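Long-range contacts in vanadium-dependent haloperoxidase (Zobellia galactanivorans, PDB 4CIT), which probably oxidises iodide with hydrogen peroxide at a vanadate cofactor, acting as a bacterial vanadium-dependent iodoperoxidase: residues T80-Y84 with A308-F312; E75-T80 with L94-P100; I36-D42 with R301-F307. Residue numbers count along the deposited sequence, not the author numbering.

Contact 1. Residues T80-Y84 with A308-F312; sequences TNDNY and AKTLF. With NA (sodium ion), chain G.
The segment Thr80-Tyr84, on the C-terminal side of helix 59-80, folds into a type I beta turn from Asn81 to Tyr84, packed by one large side chain against a helical turn, Ala308-Phe312, near the start of helix 307-335. CA atoms are nearest between Asn81 and Ala308 (8.3 Å) and between Tyr84 and Phe312 (8.1 Å). Tyr84, with chi1 in the m well and chi2 at -79°, directs its ring across this helical surface. Ala308 comes first: its CB meets Tyr84 CE2 at 3.6 Å and Asn81 ND2 at 3.8 Å, while its carbonyl oxygen lies over one face of the tyrosine ring. At Lys309 the tip of the tyrosine is reached, with Tyr84 OH 3.5 Å from Lys309 CA; the lysine end leads away. One turn later Phe312 CB touches Tyr84 CE1 at 3.8 Å, and the two rings meet obliquely, with centroids 5.5 Å apart and planes at 50°. Asn81 OD1 accepts from Asn83 N (2.8 Å), an Asx turn, and a weak backbone bond from Tyr84 N to Asn81 O (3.3 Å) closes the beta turn. The sodium ion is coordinated by Asn81 O (2.4 Å), Tyr84 O (2.3 Å), Ala78 O and three waters; one water donates to Asp82 OD1 (3.0 Å). The result is a sodium site built on main-chain carbonyls of a helix and the beta turn that follows.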
loop_
_atom_site.group_PDB
_atom_site.type_symbol
_atom_site.label_atom_id
_atom_site.label_comp_id
_atom_site.label_asym_id
_atom_site.label_seq_id
_atom_site.Cartn_x
_atom_site.Cartn_y
_atom_site.Cartn_z
ATOM N N THR A 80 -14.802 20.225 -7.848
ATOM C CA THR A 80 -14.836 21.574 -7.399
ATOM C C THR A 80 -13.564 22.345 -7.650
ATOM O O THR A 80 -13.471 23.452 -7.235
ATOM C CB THR A 80 -15.153 21.646 -5.906
ATOM O OG1 THR A 80 -14.202 20.939 -5.080
ATOM C CG2 THR A 80 -16.546 21.088 -5.661
ATOM N N ASN A 81 -12.588 21.735 -8.296
ATOM C CA ASN A 81 -11.275 22.400 -8.559
ATOM C C ASN A 81 -10.963 22.130 -10.011
ATOM O O ASN A 81 -10.892 20.977 -10.464
ATOM C CB ASN A 81 -10.233 21.817 -7.633
ATOM C CG ASN A 81 -8.869 22.488 -7.757
ATOM O OD1 ASN A 81 -8.453 22.830 -8.824
ATOM N ND2 ASN A 81 -8.161 22.545 -6.668
ATOM N N ASP A 82 -10.934 23.211 -10.806
ATOM C CA ASP A 82 -10.688 23.080 -12.222
ATOM C C ASP A 82 -9.264 22.669 -12.584
ATOM O O ASP A 82 -9.020 22.485 -13.779
ATOM C CB ASP A 82 -10.912 24.464 -12.942
ATOM C CG ASP A 82 -12.320 24.889 -12.895
ATOM O OD1 ASP A 82 -13.199 24.002 -12.781
ATOM O OD2 ASP A 82 -12.534 26.100 -13.004
ATOM N N ASN A 83 -8.352 22.503 -11.630
ATOM C CA ASN A 83 -7.067 21.962 -11.966
ATOM C C ASN A 83 -6.966 20.395 -11.953
ATOM O O ASN A 83 -5.911 19.863 -12.298
ATOM C CB ASN A 83 -6.006 22.493 -11.017
ATOM C CG ASN A 83 -5.949 24.035 -10.981
ATOM O OD1 ASN A 83 -6.313 24.675 -10.006
ATOM N ND2 ASN A 83 -5.578 24.588 -12.024
ATOM N N TYR A 84 -7.993 19.676 -11.470
ATOM C CA TYR A 84 -7.936 18.227 -11.256
ATOM C C TYR A 84 -9.097 17.589 -11.909
ATOM O O TYR A 84 -10.214 18.057 -11.719
ATOM C CB TYR A 84 -7.933 17.898 -9.750
ATOM C CG TYR A 84 -6.703 18.333 -9.106
ATOM C CD1 TYR A 84 -5.526 17.569 -9.222
ATOM C CD2 TYR A 84 -6.639 19.542 -8.435
ATOM C CE1 TYR A 84 -4.306 18.059 -8.716
ATOM C CE2 TYR A 84 -5.441 20.015 -7.863
ATOM C CZ TYR A 84 -4.299 19.235 -7.962
ATOM O OH TYR A 84 -3.151 19.754 -7.409
ATOM N N ALA A 308 -5.404 19.899 -2.046
ATOM C CA ALA A 308 -5.656 19.239 -3.317
ATOM C C ALA A 308 -4.463 18.499 -3.889
ATOM O O ALA A 308 -4.646 17.374 -4.361
ATOM C CB ALA A 308 -6.239 20.181 -4.362
ATOM N N LYS A 309 -3.271 19.081 -3.816
ATOM C CA LYS A 309 -2.057 18.446 -4.331
ATOM C C LYS A 309 -1.715 17.218 -3.458
ATOM O O LYS A 309 -1.368 16.176 -3.967
ATOM C CB LYS A 309 -0.914 19.413 -4.331
ATOM C CG LYS A 309 0.453 18.869 -4.696
ATOM C CD LYS A 309 0.498 18.310 -6.052
ATOM C CE LYS A 309 1.976 17.989 -6.422
ATOM N NZ LYS A 309 2.875 19.189 -6.528
ATOM N N THR A 310 -1.878 17.383 -2.188
ATOM C CA THR A 310 -1.672 16.228 -1.238
ATOM C C THR A 310 -2.587 15.069 -1.607
ATOM O O THR A 310 -2.160 13.913 -1.686
ATOM C CB THR A 310 -1.884 16.646 0.214
ATOM O OG1 THR A 310 -0.927 17.616 0.539
ATOM C CG2 THR A 310 -1.718 15.450 1.205
ATOM N N LEU A 311 -3.895 15.333 -1.754
ATOM C CA LEU A 311 -4.848 14.294 -2.148
ATOM C C LEU A 311 -4.636 13.661 -3.441
ATOM O O LEU A 311 -4.726 12.466 -3.587
ATOM C CB LEU A 311 -6.243 14.863 -2.021
ATOM C CG LEU A 311 -7.401 13.973 -1.924
ATOM C CD1 LEU A 311 -7.191 12.768 -0.982
ATOM C CD2 LEU A 311 -8.586 14.863 -1.506
ATOM N N PHE A 312 -4.280 14.453 -4.454
ATOM C CA PHE A 312 -3.820 13.965 -5.703
ATOM C C PHE A 312 -2.694 12.954 -5.542
ATOM O O PHE A 312 -2.772 11.860 -6.099
ATOM C CB PHE A 312 -3.372 15.165 -6.496
ATOM C CG PHE A 312 -2.557 14.883 -7.702
ATOM C CD1 PHE A 312 -3.118 14.484 -8.861
ATOM C CD2 PHE A 312 -1.205 15.176 -7.690
ATOM C CE1 PHE A 312 -2.327 14.270 -10.001
ATOM C CE2 PHE A 312 -0.438 15.041 -8.822
ATOM C CZ PHE A 312 -0.970 14.539 -9.964
HETATM NA NA NA G . -12.081 19.434 -11.809
HETATM O O HOH W 1 -13.644 21.127 -12.194
HETATM O O HOH W 2 -11.258 20.071 -13.959
HETATM O O HOH W 3 -13.566 17.472 -13.321
#

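Contact 2. Residues E75-T80 with L94-P100; sequences EIVAAT and LTAIPEP. With NA (sodium ion), chain G.
An extended, polyproline II-like run from Ala96 to Pro100 lies along the last turns of helix 59-80, in the helical architecture of this PAP2-related haloperoxidase. The two segments run in the same direction: Glu75 lies level with Ile97 and Ala79 with Glu99, each at 7.1 Å between CA atoms. Apolar packing centres on Ile97 (chi1 p, chi2 t). Its CD1 is 3.9 Å from Glu75 CB, 4.2 Å from Ile76 CG1 and 4.3 Å from Ala79 CB, so it sits on the face of the helix formed by Glu75, Ile76 and Ala79; Ile97 CD1 also makes a van der Waals contact with Glu75 O at 3.5 Å. Looser contacts extend the patch at both ends, Leu94 CD2 to Glu75 CD at 4.5 Å and Pro100 CG to Thr80 CG2 at 4.3 Å. Helix 146-167 also packs on the extended segment, Tyr155 touching both Ile97 and Pro100. The carboxylate of Glu75 is directed into the intervening loop, where it accepts from Ser86 OG and Leu87 N. Within the helix, Ala79 N bonds to Glu75 O (3.0 Å), Thr80 N to Val77 O (3.1 Å), and Thr80 OG1, with chi1 p, donates to Ile76 O (2.8 Å). Ala78 O is turned to the sodium ion at 2.2 Å. Polar linkage between the segments goes through water, one molecule lying 2.6 Å from Ala79 O and 2.8 Å from Glu99 OE2.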
loop_
_atom_site.group_PDB
_atom_site.type_symbol
_atom_site.label_atom_id
_atom_site.label_comp_id
_atom_site.label_asym_id
_atom_site.label_seq_id
_atom_site.Cartn_x
_atom_site.Cartn_y
_atom_site.Cartn_z
ATOM N N GLU A 75 -12.400 12.687 -5.493
ATOM C CA GLU A 75 -13.525 13.090 -6.351
ATOM C C GLU A 75 -14.196 14.427 -5.958
ATOM O O GLU A 75 -14.669 15.202 -6.803
ATOM C CB GLU A 75 -14.579 11.996 -6.507
ATOM C CG GLU A 75 -14.079 10.787 -7.280
ATOM C CD GLU A 75 -13.728 11.180 -8.752
ATOM O OE1 GLU A 75 -14.619 11.588 -9.581
ATOM O OE2 GLU A 75 -12.546 11.276 -9.037
ATOM N N ILE A 76 -14.321 14.651 -4.709
ATOM C CA ILE A 76 -14.843 15.960 -4.174
ATOM C C ILE A 76 -14.006 17.134 -4.618
ATOM O O ILE A 76 -14.516 18.147 -5.184
ATOM C CB ILE A 76 -15.099 15.909 -2.683
ATOM C CG1 ILE A 76 -16.279 14.997 -2.371
ATOM C CG2 ILE A 76 -15.382 17.353 -2.179
ATOM C CD1 ILE A 76 -16.381 14.624 -0.885
ATOM N N VAL A 77 -12.699 16.982 -4.466
ATOM C CA VAL A 77 -11.769 17.945 -5.004
ATOM C C VAL A 77 -11.872 18.158 -6.485
ATOM O O VAL A 77 -11.997 19.318 -6.933
ATOM C CB VAL A 77 -10.337 17.610 -4.603
ATOM C CG1 VAL A 77 -9.345 18.520 -5.292
ATOM C CG2 VAL A 77 -10.207 17.735 -3.141
ATOM N N ALA A 78 -11.903 17.103 -7.287
ATOM C CA ALA A 78 -12.011 17.172 -8.740
ATOM C C ALA A 78 -13.340 17.868 -9.215
ATOM O O ALA A 78 -13.366 18.601 -10.204
ATOM C CB ALA A 78 -11.922 15.830 -9.352
ATOM N N ALA A 79 -14.363 17.667 -8.460
ATOM C CA ALA A 79 -15.652 18.195 -8.874
ATOM C C ALA A 79 -15.672 19.722 -8.704
ATOM O O ALA A 79 -16.561 20.432 -9.258
ATOM C CB ALA A 79 -16.720 17.575 -8.024
ATOM N N THR A 80 -14.802 20.225 -7.848
ATOM C CA THR A 80 -14.836 21.574 -7.399
ATOM C C THR A 80 -13.564 22.345 -7.650
ATOM O O THR A 80 -13.471 23.452 -7.235
ATOM C CB THR A 80 -15.153 21.646 -5.906
ATOM O OG1 THR A 80 -14.202 20.939 -5.080
ATOM C CG2 THR A 80 -16.546 21.088 -5.661
ATOM N N LEU A 94 -16.309 3.128 -12.070
ATOM C CA LEU A 94 -16.573 4.326 -11.308
ATOM C C LEU A 94 -17.274 5.341 -12.210
ATOM O O LEU A 94 -16.791 5.723 -13.281
ATOM C CB LEU A 94 -15.292 4.937 -10.847
ATOM C CG LEU A 94 -15.479 6.247 -10.053
ATOM C CD1 LEU A 94 -16.338 6.043 -8.833
ATOM C CD2 LEU A 94 -14.108 6.829 -9.718
ATOM N N THR A 95 -18.464 5.716 -11.748
ATOM C CA THR A 95 -19.255 6.803 -12.337
ATOM C C THR A 95 -19.253 8.090 -11.556
ATOM O O THR A 95 -18.726 8.195 -10.437
ATOM C CB THR A 95 -20.750 6.389 -12.513
ATOM O OG1 THR A 95 -21.326 6.149 -11.226
ATOM C CG2 THR A 95 -20.872 5.156 -13.470
ATOM N N ALA A 96 -19.806 9.122 -12.175
ATOM C CA ALA A 96 -19.735 10.466 -11.548
ATOM C C ALA A 96 -20.388 10.564 -10.169
ATOM O O ALA A 96 -21.539 10.099 -9.925
ATOM C CB ALA A 96 -20.229 11.527 -12.510
ATOM N N ILE A 97 -19.689 11.225 -9.241
ATOM C CA ILE A 97 -20.280 11.524 -7.915
ATOM C C ILE A 97 -21.371 12.589 -8.035
ATOM O O ILE A 97 -21.379 13.375 -8.983
ATOM C CB ILE A 97 -19.283 11.973 -6.845
ATOM C CG1 ILE A 97 -18.476 13.200 -7.249
ATOM C CG2 ILE A 97 -18.292 10.804 -6.444
ATOM C CD1 ILE A 97 -17.874 13.939 -6.070
ATOM N N PRO A 98 -22.246 12.631 -7.035
ATOM C CA PRO A 98 -23.204 13.698 -7.000
ATOM C C PRO A 98 -22.493 15.022 -6.909
ATOM O O PRO A 98 -21.513 15.114 -6.191
ATOM C CB PRO A 98 -23.980 13.449 -5.675
ATOM C CG PRO A 98 -23.679 12.072 -5.282
ATOM C CD PRO A 98 -22.468 11.615 -5.996
ATOM N N GLU A 99 -23.024 16.051 -7.580
ATOM C CA GLU A 99 -22.534 17.434 -7.446
ATOM C C GLU A 99 -23.073 18.088 -6.166
ATOM O O GLU A 99 -24.112 17.722 -5.731
ATOM C CB GLU A 99 -23.013 18.235 -8.666
ATOM C CG GLU A 99 -22.316 17.819 -9.974
ATOM C CD GLU A 99 -20.864 18.324 -10.127
ATOM O OE1 GLU A 99 -20.263 19.039 -9.275
ATOM O OE2 GLU A 99 -20.264 17.966 -11.139
ATOM N N PRO A 100 -22.397 19.101 -5.627
ATOM C CA PRO A 100 -22.889 19.746 -4.455
ATOM C C PRO A 100 -24.072 20.665 -4.826
ATOM O O PRO A 100 -24.180 21.145 -5.977
ATOM C CB PRO A 100 -21.717 20.555 -3.992
ATOM C CG PRO A 100 -20.848 20.812 -5.174
ATOM C CD PRO A 100 -21.038 19.582 -6.018
HETATM NA NA NA G . -12.081 19.434 -11.809
HETATM O O HOH W 4 -17.907 19.546 -11.251
HETATM O O HOH W 3 -13.566 17.472 -13.321
HETATM O O HOH W 1 -13.644 21.127 -12.194
HETATM O O HOH W 2 -11.258 20.071 -13.959
#

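Contact 3. Residues I36-D42 with R301-F307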
loop_
_atom_site.group_PDB
_atom_site.type_symbol
_atom_site.label_atom_id
_atom_site.label_comp_id
_atom_site.label_asym_id
_atom_site.label_seq_id
_atom_site.Cartn_x
_atom_site.Cartn_y
_atom_site.Cartn_z
ATOM N N ILE A 36 -9.496 23.776 6.781
ATOM C CA ILE A 36 -9.192 22.376 6.675
ATOM C C ILE A 36 -7.803 22.348 6.065
ATOM O O ILE A 36 -7.520 23.026 5.106
ATOM C CB ILE A 36 -10.178 21.681 5.729
ATOM C CG1 ILE A 36 -11.575 21.748 6.258
ATOM C CG2 ILE A 36 -9.762 20.205 5.549
ATOM C CD1 ILE A 36 -11.782 21.117 7.606
ATOM N N THR A 37 -6.907 21.558 6.624
ATOM C CA THR A 37 -5.561 21.486 6.059
ATOM C C THR A 37 -5.219 20.012 5.692
ATOM O O THR A 37 -5.917 19.072 6.070
ATOM C CB THR A 37 -4.504 21.940 7.056
ATOM O OG1 THR A 37 -4.642 21.117 8.211
ATOM C CG2 THR A 37 -4.648 23.489 7.327
ATOM N N PRO A 38 -4.132 19.837 4.939
ATOM C CA PRO A 38 -3.778 18.453 4.568
ATOM C C PRO A 38 -3.477 17.627 5.784
ATOM O O PRO A 38 -3.681 16.381 5.779
ATOM C CB PRO A 38 -2.489 18.614 3.744
ATOM C CG PRO A 38 -2.324 20.090 3.471
ATOM C CD PRO A 38 -3.324 20.868 4.250
ATOM N N GLU A 39 -3.074 18.279 6.871
ATOM C CA GLU A 39 -2.801 17.480 8.096
ATOM C C GLU A 39 -4.050 16.764 8.685
ATOM O O GLU A 39 -3.892 15.777 9.396
ATOM C CB GLU A 39 -2.024 18.295 9.108
ATOM C CG GLU A 39 -0.598 18.683 8.588
ATOM C CD GLU A 39 -0.437 19.949 7.719
ATOM O OE1 GLU A 39 -1.394 20.625 7.186
ATOM O OE2 GLU A 39 0.740 20.310 7.557
ATOM N N GLU A 40 -5.276 17.241 8.375
ATOM C CA GLU A 40 -6.430 16.577 8.822
ATOM C C GLU A 40 -6.692 15.296 8.001
ATOM O O GLU A 40 -7.197 14.295 8.516
ATOM C CB GLU A 40 -7.640 17.536 8.820
ATOM C CG GLU A 40 -7.466 18.424 10.055
ATOM C CD GLU A 40 -8.130 19.746 9.993
ATOM O OE1 GLU A 40 -8.542 20.146 8.879
ATOM O OE2 GLU A 40 -8.210 20.398 11.066
ATOM N N LEU A 41 -6.350 15.332 6.714
ATOM C CA LEU A 41 -6.375 14.110 5.933
ATOM C C LEU A 41 -5.349 13.124 6.520
ATOM O O LEU A 41 -5.636 11.901 6.706
ATOM C CB LEU A 41 -6.081 14.468 4.505
ATOM C CG LEU A 41 -5.966 13.343 3.475
ATOM C CD1 LEU A 41 -7.214 12.532 3.387
ATOM C CD2 LEU A 41 -5.601 13.925 2.094
ATOM N N ASP A 42 -4.146 13.645 6.806
ATOM C CA ASP A 42 -3.135 12.800 7.398
ATOM C C ASP A 42 -3.595 12.150 8.719
ATOM O O ASP A 42 -3.202 11.012 9.011
ATOM C CB ASP A 42 -1.807 13.576 7.665
ATOM C CG ASP A 42 -1.069 13.988 6.388
ATOM O OD1 ASP A 42 -1.308 13.328 5.311
ATOM O OD2 ASP A 42 -0.211 14.928 6.485
ATOM N N ARG A 301 4.369 16.819 2.827
ATOM C CA ARG A 301 4.596 17.812 3.872
ATOM C C ARG A 301 5.871 18.609 3.566
ATOM O O ARG A 301 5.886 19.878 3.670
ATOM C CB ARG A 301 4.645 17.169 5.249
ATOM C CG ARG A 301 3.339 16.523 5.678
ATOM C CD ARG A 301 2.185 17.518 5.996
ATOM N NE ARG A 301 1.699 18.162 4.786
ATOM C CZ ARG A 301 0.963 17.503 3.865
ATOM N NH1 ARG A 301 0.526 16.174 4.057
ATOM N NH2 ARG A 301 0.651 18.158 2.785
ATOM N N LYS A 302 6.926 17.919 3.101
ATOM C CA LYS A 302 8.267 18.540 2.799
ATOM C C LYS A 302 8.184 19.596 1.666
ATOM O O LYS A 302 8.917 20.562 1.687
ATOM C CB LYS A 302 9.315 17.470 2.434
ATOM C CG LYS A 302 10.744 17.974 2.263
ATOM C CD LYS A 302 11.774 16.827 2.066
ATOM C CE LYS A 302 13.176 17.370 1.751
ATOM N NZ LYS A 302 13.543 17.344 0.274
ATOM N N THR A 303 7.213 19.444 0.785
ATOM C CA THR A 303 6.939 20.319 -0.335
ATOM C C THR A 303 5.862 21.371 -0.042
ATOM O O THR A 303 5.490 22.115 -0.940
ATOM C CB THR A 303 6.612 19.513 -1.582
ATOM O OG1 THR A 303 5.490 18.620 -1.355
ATOM C CG2 THR A 303 7.797 18.768 -2.101
ATOM N N ASN A 304 5.347 21.365 1.177
ATOM C CA ASN A 304 4.221 22.241 1.580
ATOM C C ASN A 304 3.086 22.121 0.643
ATOM O O ASN A 304 2.474 23.126 0.264
ATOM C CB ASN A 304 4.698 23.709 1.623
ATOM C CG ASN A 304 5.788 23.900 2.643
ATOM O OD1 ASN A 304 6.878 24.425 2.341
ATOM N ND2 ASN A 304 5.543 23.413 3.847
ATOM N N SER A 305 2.773 20.898 0.200
ATOM C CA SER A 305 1.718 20.705 -0.790
ATOM C C SER A 305 0.366 21.016 -0.146
ATOM O O SER A 305 0.118 20.648 1.035
ATOM C CB SER A 305 1.696 19.230 -1.201
ATOM O OG SER A 305 2.909 18.916 -1.904
ATOM N N ASP A 306 -0.459 21.731 -0.918
ATOM C CA ASP A 306 -1.760 22.123 -0.413
ATOM C C ASP A 306 -2.750 20.892 -0.339
ATOM O O ASP A 306 -2.386 19.762 -0.658
ATOM C CB ASP A 306 -2.320 23.346 -1.155
ATOM C CG ASP A 306 -2.732 23.064 -2.566
ATOM O OD1 ASP A 306 -2.841 21.894 -2.985
ATOM O OD2 ASP A 306 -2.962 24.068 -3.336
ATOM N N PHE A 307 -3.954 21.107 0.137
ATOM C CA PHE A 307 -4.895 20.013 0.331
ATOM C C PHE A 307 -5.085 19.218 -0.940
ATOM O O PHE A 307 -5.071 17.963 -0.937
ATOM C CB PHE A 307 -6.233 20.559 0.808
ATOM C CG PHE A 307 -7.184 19.468 1.222
ATOM C CD1 PHE A 307 -8.091 18.877 0.291
ATOM C CD2 PHE A 307 -7.229 19.013 2.542
ATOM C CE1 PHE A 307 -8.989 17.921 0.681
ATOM C CE2 PHE A 307 -8.160 18.066 2.938
ATOM C CZ PHE A 307 -8.969 17.447 2.005
#
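Arg301, near the end of helix 288-302, makes a salt bridge with Asp42 through a hydrogen bond from Arg301 NH1 to Asp42 OD2 (2.8 Å), the oxygen lying near the guanidinium plane. The other carboxylate oxygen, Asp42 OD1, is bonded to Tyr314 OH of helix 307-335. Glu39 completes the network with a longer charge pairing, its OE2 3.6 Å from Arg301 NE but well out of the guanidinium plane, so that attraction is purely electrostatic. Arg301 NH2 bonds to Thr310 OG1 and donates a weak hydrogen bond to Ser305 O (3.1 Å), tying the arginine to the link between its own helix and the next. That link begins with a Schellman motif, where Asn304 takes positive phi (52°), and closes with Asp306 as N-cap of helix 307-335, its OD1 accepting from Lys309 N.

Pro38, at the beginning of helix 38-55, fits into this connection. Its CB lies over one face of the guanidinium, 3.3 Å from Arg301 NH2, and its CG is 3.5 Å from Ser305 O and 3.8 Å from Phe307 N. Farther out, Phe307 packs against the loop leading into helix 38-55 and the helix's first turn: Ile36 CG2 reaches its CE2 at 3.7 Å, Leu41 CB the same atom at 4.4 Å, and Thr37 O sits at the ring edge, 3.8 Å from Phe307 CD2. One arginine thus pairs closely with Asp42 and at longer range with Glu39, about one turn apart, and charge pairs and apolar packing together join the start of helix 38-55 to the connection between helices 288-302 and 307-335.

Contacts 1 and 2 share Thr80 and the sodium ion, whose protein ligands are divided between them: Ala78 O from contact 2, Asn81 O and Tyr84 O from contact 1. Their centres are about 11 Å apart, and Val77 joins them, its CG1 3.6 Å from Ala308 CB. Contact 3 lies about 12 Å from contact 1, centre to centre, and meets it where Leu311 CD1 packs on Leu41 CD2 at 3.7 Å. Contacts 2 and 3, about 21 Å apart between centres, touch through Val77 CG2 and Phe307 CE1 (4.0 Å); the Phe307 side chain is about 13 Å from the sodium. Helix 307-335, beginning in contact 3 and continuing through contact 1, later supplies Lys332 to the vanadate pocket.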